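Long-range contacts in 3-polyprenyl-4-hydroxybenzoate decarboxylase and related decarboxylases (Pelotomaculum thermopropionicum, PDB 6H6X), which acts as the prenylated-FMN-dependent UbiD-family decarboxylase HmfF, which can also run in reverse to carboxylate 2-furoic acid to 2,5-furandicarboxylic acid: residues A133-A138 / V148-L153; I186-G191 / I240-K245; L161-L166 / P271-T276. The protein carries 8 engineered substitutions. All blocks are in the same frame, centred on the assembly; numbering follows the deposited sequence.

Contact 1: A133-A138 / V148-L153; sequences AAILIA and VSIHRL. With K (potassium ion), chain G; 4LU (1-deoxy-5-O-phosphono-1-(3,3,4,5-tetramethyl-9,11-dioxo-2,3,8,9,10,11-hexahydro-7H-quinolino[1,8-fg]pteridin-12-ium-7-y l)-D-ribitol), chain I.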
# COMPACT_ATOMS: atom_id res chain seq x y z
N ALA B 133 -1.33 28.49 -0.97
CA ALA B 133 -1.07 28.26 -2.38
C ALA B 133 -0.57 29.47 -3.17
O ALA B 133 -0.73 29.54 -4.38
CB ALA B 133 -2.30 27.69 -3.04
N ALA B 134 0.06 30.39 -2.49
CA ALA B 134 0.52 31.62 -3.09
C ALA B 134 1.96 31.43 -3.48
O ALA B 134 2.77 31.05 -2.65
CB ALA B 134 0.44 32.78 -2.12
N ILE B 135 2.27 31.73 -4.74
CA ILE B 135 3.66 31.89 -5.14
C ILE B 135 4.14 33.28 -4.72
O ILE B 135 3.44 34.26 -4.89
CB ILE B 135 3.90 31.60 -6.63
CG1 ILE B 135 3.23 32.62 -7.56
CG2 ILE B 135 3.46 30.19 -6.95
CD1 ILE B 135 3.62 32.42 -9.03
N LEU B 136 5.32 33.34 -4.13
CA LEU B 136 5.89 34.56 -3.61
C LEU B 136 7.03 34.97 -4.55
O LEU B 136 8.02 34.25 -4.64
CB LEU B 136 6.44 34.35 -2.21
CG LEU B 136 6.82 35.62 -1.44
CD1 LEU B 136 6.73 35.36 0.06
CD2 LEU B 136 8.19 36.13 -1.82
N ILE B 137 6.87 36.09 -5.25
CA ILE B 137 7.84 36.58 -6.21
C ILE B 137 8.59 37.74 -5.54
O ILE B 137 7.98 38.66 -5.01
CB ILE B 137 7.13 37.03 -7.49
CG1 ILE B 137 6.39 35.88 -8.09
CG2 ILE B 137 8.12 37.59 -8.52
CD1 ILE B 137 5.17 36.29 -8.87
N ALA B 138 9.91 37.69 -5.56
CA ALA B 138 10.75 38.77 -5.04
C ALA B 138 12.06 38.93 -5.83
O ALA B 138 12.47 38.03 -6.60
CB ALA B 138 11.04 38.53 -3.58
N VAL B 148 11.12 32.77 -7.07
CA VAL B 148 9.78 32.39 -6.71
C VAL B 148 9.86 31.19 -5.73
O VAL B 148 10.61 30.27 -5.95
CB VAL B 148 9.00 31.97 -7.95
CG1 VAL B 148 7.54 31.69 -7.63
CG2 VAL B 148 9.19 33.01 -9.06
N SER B 149 9.07 31.24 -4.67
CA SER B 149 8.90 30.13 -3.73
C SER B 149 7.50 30.19 -3.10
O SER B 149 6.78 31.19 -3.23
CB SER B 149 9.98 30.22 -2.61
OG SER B 149 10.17 31.56 -2.17
N ILE B 150 7.12 29.11 -2.41
CA ILE B 150 5.82 29.07 -1.75
C ILE B 150 6.05 29.01 -0.25
O ILE B 150 6.76 28.13 0.24
CB ILE B 150 4.99 27.85 -2.20
CG1 ILE B 150 4.63 27.99 -3.67
CG2 ILE B 150 3.71 27.70 -1.34
CD1 ILE B 150 3.78 26.84 -4.20
N HIS B 151 5.40 29.92 0.47
CA HIS B 151 5.50 30.05 1.95
C HIS B 151 4.10 30.08 2.52
O HIS B 151 3.18 30.68 1.92
CB HIS B 151 6.26 31.33 2.34
CG HIS B 151 7.62 31.39 1.72
ND1 HIS B 151 8.75 30.94 2.36
CD2 HIS B 151 8.01 31.70 0.46
CE1 HIS B 151 9.78 31.02 1.54
NE2 HIS B 151 9.36 31.46 0.38
N ARG B 152 3.90 29.40 3.65
CA ARG B 152 2.67 29.57 4.39
C ARG B 152 2.60 31.00 4.93
O ARG B 152 3.62 31.56 5.35
CB ARG B 152 2.53 28.53 5.48
CG ARG B 152 3.41 28.76 6.69
CD ARG B 152 3.32 27.58 7.64
NE ARG B 152 3.94 27.91 8.93
CZ ARG B 152 4.63 27.08 9.72
NH1 ARG B 152 4.87 25.80 9.39
NH2 ARG B 152 5.12 27.56 10.85
N LEU B 153 1.42 31.59 4.86
CA LEU B 153 1.20 32.94 5.32
C LEU B 153 0.02 32.92 6.30
O LEU B 153 -1.09 32.53 5.95
CB LEU B 153 0.89 33.83 4.13
CG LEU B 153 2.02 33.86 3.12
CD1 LEU B 153 1.50 34.09 1.73
CD2 LEU B 153 3.00 34.93 3.50
K K G . 12.06 27.83 -5.67
C9 4LU I . 6.07 24.46 -0.56
C8 4LU I . 4.74 24.08 -0.91
C7 4LU I . 3.66 24.24 -0.04
C10 4LU I . 7.95 26.16 2.21
C6 4LU I . 3.96 24.60 1.40
N3 4LU I . 8.29 28.17 4.12
C2 4LU I . 9.33 27.83 3.29
C13 4LU I . 1.50 24.29 2.53
C5 4LU I . 2.91 24.85 2.52
C1 4LU I . 4.78 25.33 4.06
O2 4LU I . 10.44 28.44 3.39
N1 4LU I . 9.15 26.85 2.35
C4 4LU I . 7.07 27.56 4.06
O4 4LU I . 6.14 27.92 4.83
C4A 4LU I . 6.86 26.47 3.05
N5 4LU I . 5.60 25.80 2.89
C3 4LU I . 3.45 25.30 3.84
C12 4LU I . 2.49 26.30 2.13
C5A 4LU I . 5.30 25.13 1.67
C7M 4LU I . 2.25 23.81 -0.46
C8M 4LU I . 4.57 23.56 -2.32
C9A 4LU I . 6.43 24.94 0.71
N10 4LU I . 7.77 25.18 1.20
C1' 4LU I . 8.94 24.85 0.40
C2' 4LU I . 9.45 25.92 -0.59
O2' 4LU I . 8.41 26.56 -1.34
C3' 4LU I . 10.37 25.23 -1.59
O3' 4LU I . 11.33 24.43 -0.89
C4' 4LU I . 11.04 26.22 -2.55
O4' 4LU I . 11.55 25.62 -3.78
C5' 4LU I . 12.19 27.02 -1.96
O5' 4LU I . 12.57 27.82 -3.10
P 4LU I . 14.01 28.56 -3.23
O2P 4LU I . 13.92 29.48 -4.46
O3P 4LU I . 14.15 29.42 -1.94
O1P 4LU I . 15.01 27.42 -3.42
O HOH W 1 3.94 32.26 -0.51
O HOH W 2 1.03 30.46 0.41
O HOH W 3 10.93 33.92 -3.54

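Contact 2: I186-G191 / I240-K245; sequences IALAIG and IVIEGK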
# COMPACT_ATOMS: atom_id res chain seq x y z
N ILE B 186 7.58 42.38 -2.22
CA ILE B 186 7.18 41.07 -2.73
C ILE B 186 5.84 41.14 -3.37
O ILE B 186 5.05 42.04 -3.10
CB ILE B 186 7.11 39.99 -1.62
CG1 ILE B 186 5.96 40.23 -0.64
CG2 ILE B 186 8.44 39.88 -0.87
CD1 ILE B 186 5.81 39.13 0.38
N ALA B 187 5.57 40.15 -4.19
CA ALA B 187 4.22 39.88 -4.61
C ALA B 187 3.81 38.41 -4.44
O ALA B 187 4.62 37.50 -4.59
CB ALA B 187 4.06 40.32 -6.06
N LEU B 188 2.54 38.23 -4.11
CA LEU B 188 1.97 36.92 -3.89
C LEU B 188 0.94 36.68 -4.93
O LEU B 188 0.03 37.48 -5.07
CB LEU B 188 1.29 36.90 -2.53
CG LEU B 188 2.23 37.16 -1.36
CD1 LEU B 188 1.38 37.36 -0.13
CD2 LEU B 188 3.15 35.98 -1.16
N ALA B 189 1.05 35.60 -5.70
CA ALA B 189 -0.00 35.25 -6.67
C ALA B 189 -0.66 33.93 -6.38
O ALA B 189 0.02 32.97 -6.14
CB ALA B 189 0.60 35.22 -8.04
N ILE B 190 -1.98 33.90 -6.45
CA ILE B 190 -2.82 32.78 -6.06
C ILE B 190 -3.71 32.44 -7.23
O ILE B 190 -4.32 33.30 -7.82
CB ILE B 190 -3.67 33.13 -4.85
CG1 ILE B 190 -2.81 33.44 -3.63
CG2 ILE B 190 -4.60 31.96 -4.51
CD1 ILE B 190 -3.60 34.08 -2.49
N GLY B 191 -3.76 31.17 -7.60
CA GLY B 191 -4.65 30.76 -8.68
C GLY B 191 -3.89 30.83 -9.97
O GLY B 191 -4.18 31.66 -10.86
N ILE B 240 -5.69 36.07 -8.17
CA ILE B 240 -5.52 37.05 -7.13
C ILE B 240 -4.03 37.36 -6.94
O ILE B 240 -3.21 36.44 -6.98
CB ILE B 240 -6.06 36.49 -5.77
CG1 ILE B 240 -7.58 36.28 -5.81
CG2 ILE B 240 -5.76 37.43 -4.63
CD1 ILE B 240 -8.07 35.03 -5.12
N VAL B 241 -3.69 38.64 -6.69
CA VAL B 241 -2.35 39.08 -6.35
C VAL B 241 -2.41 39.94 -5.13
O VAL B 241 -3.24 40.84 -5.05
CB VAL B 241 -1.66 39.87 -7.49
CG1 VAL B 241 -0.45 40.66 -7.01
CG2 VAL B 241 -1.29 38.93 -8.63
N ILE B 242 -1.51 39.68 -4.19
CA ILE B 242 -1.40 40.45 -2.99
C ILE B 242 0.00 40.99 -3.02
O ILE B 242 0.97 40.24 -3.04
CB ILE B 242 -1.68 39.59 -1.73
CG1 ILE B 242 -3.13 39.09 -1.75
CG2 ILE B 242 -1.42 40.36 -0.46
CD1 ILE B 242 -3.33 37.93 -0.79
N GLU B 243 0.10 42.31 -3.01
CA GLU B 243 1.36 43.05 -3.03
C GLU B 243 1.72 43.50 -1.63
O GLU B 243 0.85 43.85 -0.85
CB GLU B 243 1.21 44.28 -3.93
CG GLU B 243 0.68 43.98 -5.34
CD GLU B 243 0.55 45.20 -6.23
OE1 GLU B 243 0.97 46.31 -5.80
OE2 GLU B 243 0.04 45.04 -7.38
N GLY B 244 3.00 43.49 -1.30
CA GLY B 244 3.40 43.96 -0.01
C GLY B 244 4.88 43.97 0.23
O GLY B 244 5.70 43.96 -0.70
N LYS B 245 5.24 43.97 1.50
CA LYS B 245 6.65 43.99 1.85
C LYS B 245 6.90 43.28 3.16
O LYS B 245 6.06 43.31 4.06
CB LYS B 245 7.14 45.43 1.88
CG LYS B 245 6.39 46.34 2.82
CD LYS B 245 6.55 47.82 2.46
CE LYS B 245 5.47 48.68 3.12
NZ LYS B 245 5.74 50.15 3.06

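Contact 3: L161-L166 / P271-T276; sequences LGILIL and PVVEVT. With 4LU (1-deoxy-5-O-phosphono-1-(3,3,4,5-tetramethyl-9,11-dioxo-2,3,8,9,10,11-hexahydro-7H-quinolino[1,8-fg]pteridin-12-ium-7-y l)-D-ribitol), chain I.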
# COMPACT_ATOMS: atom_id res chain seq x y z
N LEU B 161 0.41 39.72 7.44
CA LEU B 161 0.61 38.28 7.35
C LEU B 161 1.89 37.89 8.03
O LEU B 161 2.88 38.57 7.87
CB LEU B 161 0.76 37.86 5.88
CG LEU B 161 -0.40 38.17 4.96
CD1 LEU B 161 0.07 37.89 3.55
CD2 LEU B 161 -1.60 37.35 5.30
N GLY B 162 1.88 36.76 8.73
CA GLY B 162 3.11 36.14 9.26
C GLY B 162 3.61 35.11 8.26
O GLY B 162 2.84 34.40 7.63
N ILE B 163 4.91 34.99 8.13
CA ILE B 163 5.48 34.18 7.08
C ILE B 163 6.60 33.33 7.67
O ILE B 163 7.45 33.82 8.37
CB ILE B 163 5.95 35.06 5.90
CG1 ILE B 163 6.47 34.17 4.77
CG2 ILE B 163 7.02 36.04 6.33
CD1 ILE B 163 6.99 34.94 3.57
N LEU B 164 6.55 32.05 7.39
CA LEU B 164 7.66 31.14 7.64
C LEU B 164 8.60 31.21 6.45
O LEU B 164 8.19 30.89 5.34
CB LEU B 164 7.14 29.72 7.85
CG LEU B 164 8.24 28.65 7.81
CD1 LEU B 164 9.20 28.83 8.97
CD2 LEU B 164 7.66 27.24 7.80
N ILE B 165 9.83 31.65 6.66
CA ILE B 165 10.86 31.63 5.63
C ILE B 165 12.01 30.70 6.07
O ILE B 165 12.78 31.04 6.97
CB ILE B 165 11.41 33.05 5.33
CG1 ILE B 165 10.28 34.07 5.19
CG2 ILE B 165 12.26 33.07 4.06
CD1 ILE B 165 10.79 35.47 4.88
N LEU B 166 12.15 29.56 5.42
CA LEU B 166 13.29 28.66 5.66
C LEU B 166 14.57 29.29 5.06
O LEU B 166 14.47 30.15 4.18
CB LEU B 166 13.02 27.27 5.07
CG LEU B 166 11.77 26.58 5.65
CD1 LEU B 166 11.42 25.31 4.85
CD2 LEU B 166 11.93 26.29 7.13
N PRO B 271 9.14 36.64 10.47
CA PRO B 271 8.89 37.89 9.77
C PRO B 271 7.44 38.15 9.50
O PRO B 271 6.59 37.27 9.66
CB PRO B 271 9.67 37.75 8.48
CG PRO B 271 10.83 36.92 8.90
CD PRO B 271 10.26 35.90 9.85
N VAL B 272 7.17 39.38 9.08
CA VAL B 272 5.82 39.88 8.89
C VAL B 272 5.75 40.60 7.53
O VAL B 272 6.64 41.31 7.17
CB VAL B 272 5.45 40.85 10.02
CG1 VAL B 272 4.08 41.46 9.80
CG2 VAL B 272 5.46 40.12 11.36
N VAL B 273 4.67 40.39 6.81
CA VAL B 273 4.40 41.05 5.57
C VAL B 273 3.29 42.03 5.85
O VAL B 273 2.25 41.63 6.37
CB VAL B 273 3.87 40.05 4.49
CG1 VAL B 273 3.41 40.78 3.23
CG2 VAL B 273 4.94 39.02 4.14
N GLU B 274 3.51 43.30 5.49
CA GLU B 274 2.45 44.31 5.41
C GLU B 274 1.96 44.35 3.98
O GLU B 274 2.76 44.50 3.05
CB GLU B 274 2.99 45.69 5.82
CG GLU B 274 2.04 46.87 5.58
CD GLU B 274 2.53 48.20 6.20
OE1 GLU B 274 2.66 49.22 5.47
OE2 GLU B 274 2.79 48.25 7.43
N VAL B 275 0.65 44.27 3.78
CA VAL B 275 0.09 44.26 2.43
C VAL B 275 -0.33 45.68 2.04
O VAL B 275 -1.02 46.37 2.80
CB VAL B 275 -0.96 43.13 2.18
CG1 VAL B 275 -1.18 42.26 3.39
CG2 VAL B 275 -2.28 43.61 1.57
N THR B 276 0.13 46.09 0.85
CA THR B 276 -0.10 47.42 0.30
C THR B 276 -1.11 47.46 -0.84
O THR B 276 -1.53 48.54 -1.24
CB THR B 276 1.21 48.05 -0.14
OG1 THR B 276 1.84 47.25 -1.15
CG2 THR B 276 2.18 48.17 1.06
C9 4LU I . 6.07 24.46 -0.56
C8 4LU I . 4.74 24.08 -0.91
C7 4LU I . 3.66 24.24 -0.04
C10 4LU I . 7.95 26.16 2.21
C6 4LU I . 3.96 24.60 1.40
N3 4LU I . 8.29 28.17 4.12
C2 4LU I . 9.33 27.83 3.29
C13 4LU I . 1.50 24.29 2.53
C5 4LU I . 2.91 24.85 2.52
C1 4LU I . 4.78 25.33 4.06
O2 4LU I . 10.44 28.44 3.39
N1 4LU I . 9.15 26.85 2.35
C4 4LU I . 7.07 27.56 4.06
O4 4LU I . 6.14 27.92 4.83
C4A 4LU I . 6.86 26.47 3.05
N5 4LU I . 5.60 25.80 2.89
C3 4LU I . 3.45 25.30 3.84
C12 4LU I . 2.49 26.30 2.13
C5A 4LU I . 5.30 25.13 1.67
C7M 4LU I . 2.25 23.81 -0.46
C8M 4LU I . 4.57 23.56 -2.32
C9A 4LU I . 6.43 24.94 0.71
N10 4LU I . 7.77 25.18 1.20
C1' 4LU I . 8.94 24.85 0.40
C2' 4LU I . 9.45 25.92 -0.59
O2' 4LU I . 8.41 26.56 -1.34
C3' 4LU I . 10.37 25.23 -1.59
O3' 4LU I . 11.33 24.43 -0.89
C4' 4LU I . 11.04 26.22 -2.55
O4' 4LU I . 11.55 25.62 -3.78
C5' 4LU I . 12.19 27.02 -1.96
O5' 4LU I . 12.57 27.82 -3.10
P 4LU I . 14.01 28.56 -3.23
O2P 4LU I . 13.92 29.48 -4.46
O3P 4LU I . 14.15 29.42 -1.94
O1P 4LU I . 15.01 27.42 -3.42

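Contact 1: A133-A138 / V148-L153
L136 and S149 form an antiparallel hydrogen-bonded pair: L136 N donates to S149 O at 2.8 Å, nearly along the C=O axis, and S149 N returns a longer bond to L136 O. That same carbonyl oxygen also meets the CA-H of V148 and accepts a hydrogen bond from a water that is also hydrogen-bonded to S149 OG. Between A134 and H151 water replaces direct backbone bonds. One molecule accepts from H151 N and donates to A134 O; another accepts from A134 N and gives H151 O a bond of 2.6 Å.

Apolar contacts fill the face of I135, I137, V148 and I150. V148 CG1, anti to the backbone N (chi1 -175°), reaches I135 CB at 3.8 Å, while V148 CG2 lies beside I137 CG1, the two side chains pointing the same way. I150 and I135 cross obliquely, CG1 to CG2, at 4.1 Å. On the other face, L136 CD1 comes at a slant to H151 CD2, 3.9 Å away.

The imidazole is held at both nitrogens. S149 OG lies in the ring plane 2.7 Å from H151 NE2, and H151 ND1 is hydrogen-bonded to L164 O, which together fix the ring's rotation. H151 ND1 and CE1 also lie close to 4LU O2. An alanine in place of H151 would probably leave S149 OG and L164 O without the imidazole and open a gap between L136 CD1 and 4LU O2.

From 148-153 the polar grip on cofactor and metal comes mainly from the backbone. I150 N donates to 4LU O2', R152 N donates to 4LU O4 at 2.9 Å, and I150 CG2 packs against 4LU C7. V148 O binds potassium at 2.9 Å, alongside cofactor oxygens and E210, S200 and A202. Here a beta hairpin of the Rift-related domain forms one wall of the prenylated-FMN site.

Contact 2: I186-G191 / I240-K245
I186, L188 and I190 face G244, I242 and I240 as antiparallel hydrogen-bonded pairs, the N-to-C directions of the short segments 164° apart and their axes approaching to 4.6 Å. Each pair exchanges two N-H...O=C bonds, six in all, and A187-E243 and A189-V241 are the non-hydrogen-bonded pairs between them. L188 O is doubly engaged: besides accepting from I242 N at 2.8 Å, it receives the CA-H of V241.

The larger side chains share one face. L188 CG, anti to its own carbonyl carbon (chi1 -62°), lies 3.7 Å from I242 O, and L188 CD1 rests on I242 CB, the two side chains meeting at an oblique angle. I190 touches two partners, through CB to I240 CB at 4.2 Å and, diagonally, through CD1 to I242 CD1. At the other end of the ladder, I186 CG1 stands over the peptide of G244, 3.7 Å from G244 O, where the partner has no side chain of its own.

The opposite face carries A187, A189, V241 and E243. A189 CB meets V241 CG2 at 4.2 Å, and V241 CG1 also lies 3.8 Å from L188 O. The buried carboxylate of E243 is hydrogen-bonded outside the two segments, OE1 to T229 OG1 and OE2 to E228 N, while strand 233-235 covers this side through V234 on A187 and V241 and P235 on A189.

On the face of L188, L136 and A134 of strand 130-139 join the apolar layer and V273 touches I186; the nearest atoms of the L188 and H151 side chains are about 7 Å apart, so the ladder is one strand removed from the cofactor-binding 148-153. This regular, bulge-free antiparallel ladder forms part of the curled sheet of the Rift-related domain, in which six strands pair in a closed, barrel-like ring.

Contact 3: L161-L166 / P271-T276
With I163 CG1 anti to the backbone N (chi1 -176°), I163 CG2 falls between the backbone N and the carbonyl carbon and presses on P271 CB at 3.8 Å. The two side chains cross at about a right angle, and the same methyl touches V273 CG2. L161 CG is anti to its carbonyl carbon (chi1 -59°) and reaches V275 CG1 at 4.4 Å. L161 CB sits opposite V273 CB, 4.0 Å away, while I165 CD1 meets the proline ring from beyond the strand end, at P271 CG.

The backbone pairing is short. L161 and V273 exchange two hydrogen bonds, the shorter being V273 N to L161 O at 2.8 Å. One step on, G162 lies opposite V272, whose CG1 approaches L161 O at 3.7 Å. The third hydrogen bond, I163 N to P271 O, is longer at 3.2 Å, its donor 36° out of the carbonyl plane.

Past this pairing the chain leaves the strand and grips the pyrimidine edge of the prenylated FMN. 4LU N3 donates to L164 O at 3.0 Å, and L166 N donates to 4LU O2 at 2.9 Å, while L164 CD2 lies near 4LU O4.

Strand 160-163 lies between strand 264-280 and strand 146-157, whose V155 and L153 pack on L161 and I163. Helix 169-179 packs over I165 and P271, through L170 and W171 on the first and F174 on the second, and strand 240-246 lies beyond, with I246 on P271 and I242 on V275.

All three contacts lie in one curled antiparallel sheet of the Rift-related domain, their centres 8 to 11 Å apart. The pairings run 130-139, 146-157, 160-163, 264-280, 240-246, 184-190 and back to 130-139, so the contacts are alternate seams of a closed six-strand ring. Contact 1 is complete in the chain before the others begin; contact 2 falls, in sequence, between the two segments of contact 3. Backbone bonds I137 N to A187 O and E243 O to T276 N join contact 2 to contacts 1 and 3. Contacts 1 and 3 both hold the prenylated FMN, whereas contact 2 does not touch it, the L188 side chain staying about 10 Å from it.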